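Local coordinates for protein papain-like protease (Human betacoronavirus 2c EMC/2012, PDB 4RNA) that is a papain-like cysteine protease that, as in related coronaviruses, probably cleaves the viral polyprotein and removes ubiquitin-like modifiers from host proteins, at residues V20-K25 and T45-K50; L32-F37 and Y57-L62. All blocks are in the same frame, centred on the assembly; numbering follows the deposited sequence.

Interaction 1: residues V20-K25 and T45-K50; sequences VVLNNK and TIPDEK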
# COMPACT_ATOMS: atom_id res chain seq x y z
N VAL A 20 28.76 1.33 -16.99
CA VAL A 20 29.24 0.13 -16.30
C VAL A 20 29.82 -0.78 -17.38
O VAL A 20 29.21 -0.96 -18.42
CB VAL A 20 28.09 -0.59 -15.51
CG1 VAL A 20 28.59 -1.88 -14.87
CG2 VAL A 20 27.57 0.37 -14.40
N VAL A 21 30.99 -1.36 -17.10
CA VAL A 21 31.61 -2.33 -18.03
C VAL A 21 31.28 -3.77 -17.56
O VAL A 21 31.52 -4.11 -16.40
CB VAL A 21 33.15 -2.11 -18.06
CG1 VAL A 21 33.82 -3.20 -18.88
CG2 VAL A 21 33.47 -0.72 -18.60
N LEU A 22 30.72 -4.57 -18.46
CA LEU A 22 30.33 -5.93 -18.13
C LEU A 22 31.10 -6.96 -19.02
O LEU A 22 31.55 -6.61 -20.12
CB LEU A 22 28.84 -6.07 -18.45
CG LEU A 22 27.95 -5.09 -17.61
CD1 LEU A 22 26.53 -5.12 -18.15
CD2 LEU A 22 27.91 -5.57 -16.18
N ASN A 23 31.19 -8.21 -18.57
CA ASN A 23 31.77 -9.31 -19.42
C ASN A 23 30.64 -10.13 -19.92
O ASN A 23 29.51 -9.94 -19.46
CB ASN A 23 32.72 -10.24 -18.66
CG ASN A 23 32.05 -11.00 -17.51
OD1 ASN A 23 31.13 -11.80 -17.70
ND2 ASN A 23 32.52 -10.77 -16.35
N ASN A 24 30.95 -11.06 -20.81
CA ASN A 24 29.95 -11.98 -21.31
C ASN A 24 30.07 -13.36 -20.67
O ASN A 24 29.63 -14.33 -21.25
CB ASN A 24 29.90 -12.02 -22.85
CG ASN A 24 31.10 -12.75 -23.47
OD1 ASN A 24 32.12 -12.98 -22.81
ND2 ASN A 24 30.99 -13.09 -24.77
N LYS A 25 30.67 -13.42 -19.49
CA LYS A 25 30.78 -14.69 -18.72
C LYS A 25 29.55 -14.86 -17.79
O LYS A 25 28.75 -15.78 -17.98
CB LYS A 25 32.08 -14.76 -17.86
CG LYS A 25 33.38 -14.20 -18.45
CD LYS A 25 34.64 -14.63 -17.68
CE LYS A 25 35.75 -13.58 -17.65
NZ LYS A 25 35.73 -12.53 -18.72
N THR A 45 20.02 -13.39 -17.92
CA THR A 45 20.68 -13.57 -19.20
C THR A 45 22.12 -13.11 -19.11
O THR A 45 22.53 -12.41 -18.15
CB THR A 45 19.93 -12.88 -20.35
OG1 THR A 45 20.10 -11.46 -20.26
CG2 THR A 45 18.42 -13.24 -20.32
N ILE A 46 22.91 -13.55 -20.09
CA ILE A 46 24.33 -13.15 -20.14
C ILE A 46 24.48 -11.97 -21.08
O ILE A 46 23.96 -12.00 -22.23
CB ILE A 46 25.25 -14.31 -20.69
CG1 ILE A 46 25.05 -15.62 -19.89
CG2 ILE A 46 26.71 -13.86 -20.67
CD1 ILE A 46 25.65 -15.59 -18.50
N PRO A 47 25.18 -10.92 -20.65
CA PRO A 47 25.30 -9.75 -21.56
C PRO A 47 25.95 -10.09 -22.91
O PRO A 47 26.90 -10.93 -22.98
CB PRO A 47 26.24 -8.79 -20.80
CG PRO A 47 26.15 -9.23 -19.38
CD PRO A 47 25.97 -10.74 -19.43
N ASP A 48 25.47 -9.41 -23.93
CA ASP A 48 25.73 -9.71 -25.32
C ASP A 48 26.37 -8.50 -26.04
O ASP A 48 26.08 -7.33 -25.67
CB ASP A 48 24.38 -10.05 -25.95
CG ASP A 48 24.51 -10.56 -27.34
OD1 ASP A 48 24.62 -11.79 -27.48
OD2 ASP A 48 24.48 -9.73 -28.27
N GLU A 49 27.24 -8.75 -27.05
CA GLU A 49 27.83 -7.66 -27.88
C GLU A 49 26.72 -6.71 -28.35
O GLU A 49 26.91 -5.50 -28.41
CB GLU A 49 28.58 -8.19 -29.13
CG GLU A 49 29.76 -9.14 -28.91
CD GLU A 49 29.37 -10.63 -28.97
OE1 GLU A 49 29.50 -11.26 -30.07
OE2 GLU A 49 28.93 -11.17 -27.92
N LYS A 50 25.56 -7.29 -28.67
CA LYS A 50 24.44 -6.52 -29.21
C LYS A 50 23.95 -5.38 -28.30
O LYS A 50 23.56 -4.31 -28.80
CB LYS A 50 23.35 -7.49 -29.70
CG LYS A 50 23.77 -8.09 -31.06
CD LYS A 50 23.40 -9.54 -31.36
CE LYS A 50 24.23 -9.99 -32.57
NZ LYS A 50 23.50 -10.88 -33.52
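P47 and I46 meet the backbone carbonyls at and just beyond the end of strand 18-23, and no hydrogen bond links the two segments. The proline ring sits beside N23 O with three of its carbons near the oxygen, CG closest at 3.4 Å. I46 straddles the next two carbonyls with separate branches. Its chi1 of -54° sets CG1 beside the backbone N; the other branch, CG2, stands anti to N and comes to 3.0 Å from N24 O, while CD1 reaches K25 O at 3.1 Å; both are tight for carbon against oxygen. In return, N24 CB lies 3.2 Å from P47 O, and L22 CB touches P47 CG more loosely at 4.3 Å. One shell out, the side chain of Q31 donates to N23 O, giving that oxygen a polar partner besides its proline neighbour, and N23 OD1 accepts from N26 N. N23 OD1 and K25 N also fit an Asx turn, but their 2.5 Å separation is doubtful. P47 packs on I6 and Q31 as well. The contact thus lays the loop between strands 40-41 and 55-58 across the end of the sheet's outermost strand within the chain, in the N-terminal ubiquitin-like domain, a beta-grasp fold.

Interaction 2: residues L32-F37 and Y57-L62; sequences LGCVFF and YLADNL. With PO4 (phosphate ion), chain F.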
# COMPACT_ATOMS: atom_id res chain seq x y z
N LEU A 32 25.65 -7.08 -11.80
CA LEU A 32 25.05 -5.72 -11.62
C LEU A 32 23.80 -5.76 -10.73
O LEU A 32 23.73 -5.12 -9.70
CB LEU A 32 24.73 -5.17 -13.00
CG LEU A 32 24.22 -3.78 -13.28
CD1 LEU A 32 25.17 -2.73 -12.66
CD2 LEU A 32 24.04 -3.64 -14.83
N GLY A 33 22.79 -6.53 -11.11
CA GLY A 33 21.59 -6.59 -10.26
C GLY A 33 20.43 -6.89 -11.17
O GLY A 33 20.68 -7.34 -12.30
N CYS A 34 19.21 -6.62 -10.69
CA CYS A 34 17.98 -6.84 -11.44
C CYS A 34 17.86 -5.72 -12.47
O CYS A 34 17.84 -4.53 -12.10
CB CYS A 34 16.76 -6.79 -10.52
SG CYS A 34 15.24 -7.03 -11.48
N VAL A 35 17.79 -6.08 -13.74
CA VAL A 35 17.83 -5.05 -14.80
C VAL A 35 16.76 -5.31 -15.84
O VAL A 35 16.49 -6.46 -16.24
CB VAL A 35 19.22 -4.99 -15.54
CG1 VAL A 35 20.29 -4.30 -14.70
CG2 VAL A 35 19.65 -6.38 -15.93
N PHE A 36 16.18 -4.21 -16.31
CA PHE A 36 15.14 -4.35 -17.37
C PHE A 36 15.68 -3.68 -18.63
O PHE A 36 16.37 -2.64 -18.55
CB PHE A 36 13.86 -3.60 -16.97
CG PHE A 36 13.00 -4.37 -16.00
CD1 PHE A 36 13.47 -4.64 -14.74
CD2 PHE A 36 11.76 -4.92 -16.42
CE1 PHE A 36 12.69 -5.37 -13.83
CE2 PHE A 36 10.96 -5.63 -15.53
CZ PHE A 36 11.45 -5.88 -14.24
N PHE A 37 15.30 -4.23 -19.77
CA PHE A 37 15.61 -3.62 -21.06
C PHE A 37 14.39 -3.75 -21.95
O PHE A 37 13.86 -4.86 -22.16
CB PHE A 37 16.79 -4.33 -21.72
CG PHE A 37 17.09 -3.83 -23.11
CD1 PHE A 37 17.81 -2.64 -23.31
CD2 PHE A 37 16.66 -4.55 -24.24
CE1 PHE A 37 18.10 -2.18 -24.60
CE2 PHE A 37 16.94 -4.08 -25.53
CZ PHE A 37 17.66 -2.90 -25.71
N TYR A 57 17.73 -0.35 -17.37
CA TYR A 57 16.97 0.13 -16.21
C TYR A 57 17.26 -0.71 -14.99
O TYR A 57 16.92 -1.83 -14.95
CB TYR A 57 15.47 0.17 -16.53
CG TYR A 57 15.17 1.49 -17.08
CD1 TYR A 57 15.32 1.74 -18.45
CD2 TYR A 57 14.82 2.55 -16.23
CE1 TYR A 57 15.11 3.02 -18.95
CE2 TYR A 57 14.56 3.81 -16.73
CZ TYR A 57 14.74 4.04 -18.07
OH TYR A 57 14.47 5.31 -18.52
N LEU A 58 17.96 -0.20 -14.00
CA LEU A 58 18.34 -1.03 -12.83
C LEU A 58 17.20 -1.02 -11.77
O LEU A 58 16.59 0.04 -11.52
CB LEU A 58 19.63 -0.50 -12.18
CG LEU A 58 20.20 -1.31 -10.99
CD1 LEU A 58 20.63 -2.78 -11.32
CD2 LEU A 58 21.41 -0.54 -10.48
N ALA A 59 16.87 -2.17 -11.18
CA ALA A 59 15.72 -2.24 -10.20
C ALA A 59 16.24 -2.44 -8.75
O ALA A 59 15.49 -2.26 -7.81
CB ALA A 59 14.69 -3.31 -10.57
N ASP A 60 17.52 -2.82 -8.55
CA ASP A 60 18.02 -3.08 -7.16
C ASP A 60 19.50 -3.05 -7.20
O ASP A 60 20.06 -2.89 -8.26
CB ASP A 60 17.45 -4.37 -6.47
CG ASP A 60 17.80 -5.69 -7.23
OD1 ASP A 60 18.85 -5.74 -7.96
OD2 ASP A 60 17.03 -6.70 -7.09
N ASN A 61 20.14 -3.06 -6.03
CA ASN A 61 21.56 -2.78 -5.97
C ASN A 61 22.06 -1.42 -6.36
O ASN A 61 23.11 -1.37 -6.98
CB ASN A 61 22.33 -3.72 -6.88
CG ASN A 61 22.57 -4.96 -6.21
OD1 ASN A 61 22.10 -6.00 -6.68
ND2 ASN A 61 23.18 -4.88 -5.03
N LEU A 62 21.42 -0.35 -5.88
CA LEU A 62 21.58 0.91 -6.51
C LEU A 62 22.71 1.52 -5.67
O LEU A 62 22.84 1.19 -4.47
CB LEU A 62 20.31 1.79 -6.31
CG LEU A 62 18.87 1.42 -6.71
CD1 LEU A 62 17.96 2.67 -6.72
CD2 LEU A 62 18.66 0.53 -7.95
P PO4 F . 19.18 -1.24 -2.88
O1 PO4 F . 20.52 -1.33 -2.16
O2 PO4 F . 18.64 0.17 -2.79
O3 PO4 F . 19.30 -1.53 -4.35
O4 PO4 F . 18.25 -2.24 -2.22
O HOH W 1 24.61 -1.95 -9.20
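The F36 ring has Y57 O at its edge, near the ring plane, and meets the methyl group of A59 obliquely, CE1 to CB 4.3 Å. Y86 of helix 81-92 adds an edge-to-face contact, and H83 meets the ring with the planes well inclined. The two backbones pair as antiparallel strands of the beta-grasp sheet in the ubiquitin-like domain. F36 and Y57 form a hydrogen-bonded pair: F36 N donates to Y57 O at 2.8 Å, and Y57 N returns a bond to F36 O at 2.9 Å. Y57 O also receives a CA-H contact from V35. The neighbouring V35-L58 pair is non-hydrogen-bonded, with its side chains on the sheet face away from F36 and Y57. There L58, with a chi2 of 62° setting CD1, brings that methyl to 3.7 Å from V35 CG1 and also close to C34 O. Beyond the two bridges one more backbone bond follows, A59 N to C34 O at 2.7 Å, while C34 SG lies 3.9 Å from A59 CB. The D60 carboxylate takes over where the strands part. Its OD1 accepts from C34 N at 2.9 Å in a nearly straight bond, 172° at the hydrogen, although the donor stands 36° above the carboxylate plane. G33, just before, has a backbone conformation in which a beta carbon would collide with the carbonyl oxygen of L32, and one would also run into D60 OD1. At the far end L62 N donates to O3 of a phosphate ion, probably from the crystallisation liquor, whose exact place is doubtful because N61 N approaches O3 too closely. One water gives a hydrogen to N61 O at 2.7 Å and only weakly to L32 O, a lopsided bridge.

In the fold
From the N terminus, strand 5-11 comes first, then strand 18-23, whose end lies in the 20-25 segment, then helix 28-31 and the 32-37 segment, before the chain reaches 45-50 and 57-62. Interaction 1 closes a loop from 20-25 to 45-50, and interaction 2 one from 32-37 to 57-62. Since the segments alternate, the loops cross rather than nest, each enclosing one end of the other. Interaction 1 brings a long connection against strand 18-23, outermost within this chain, whereas interaction 2 pairs 35-37 with 55-58 deeper in the same sheet, with the F36 side of the pairing turned to helix 81-92. Their centres lie 14 Å apart, and V20 CG1 touches L32 CD1 at 4.2 Å.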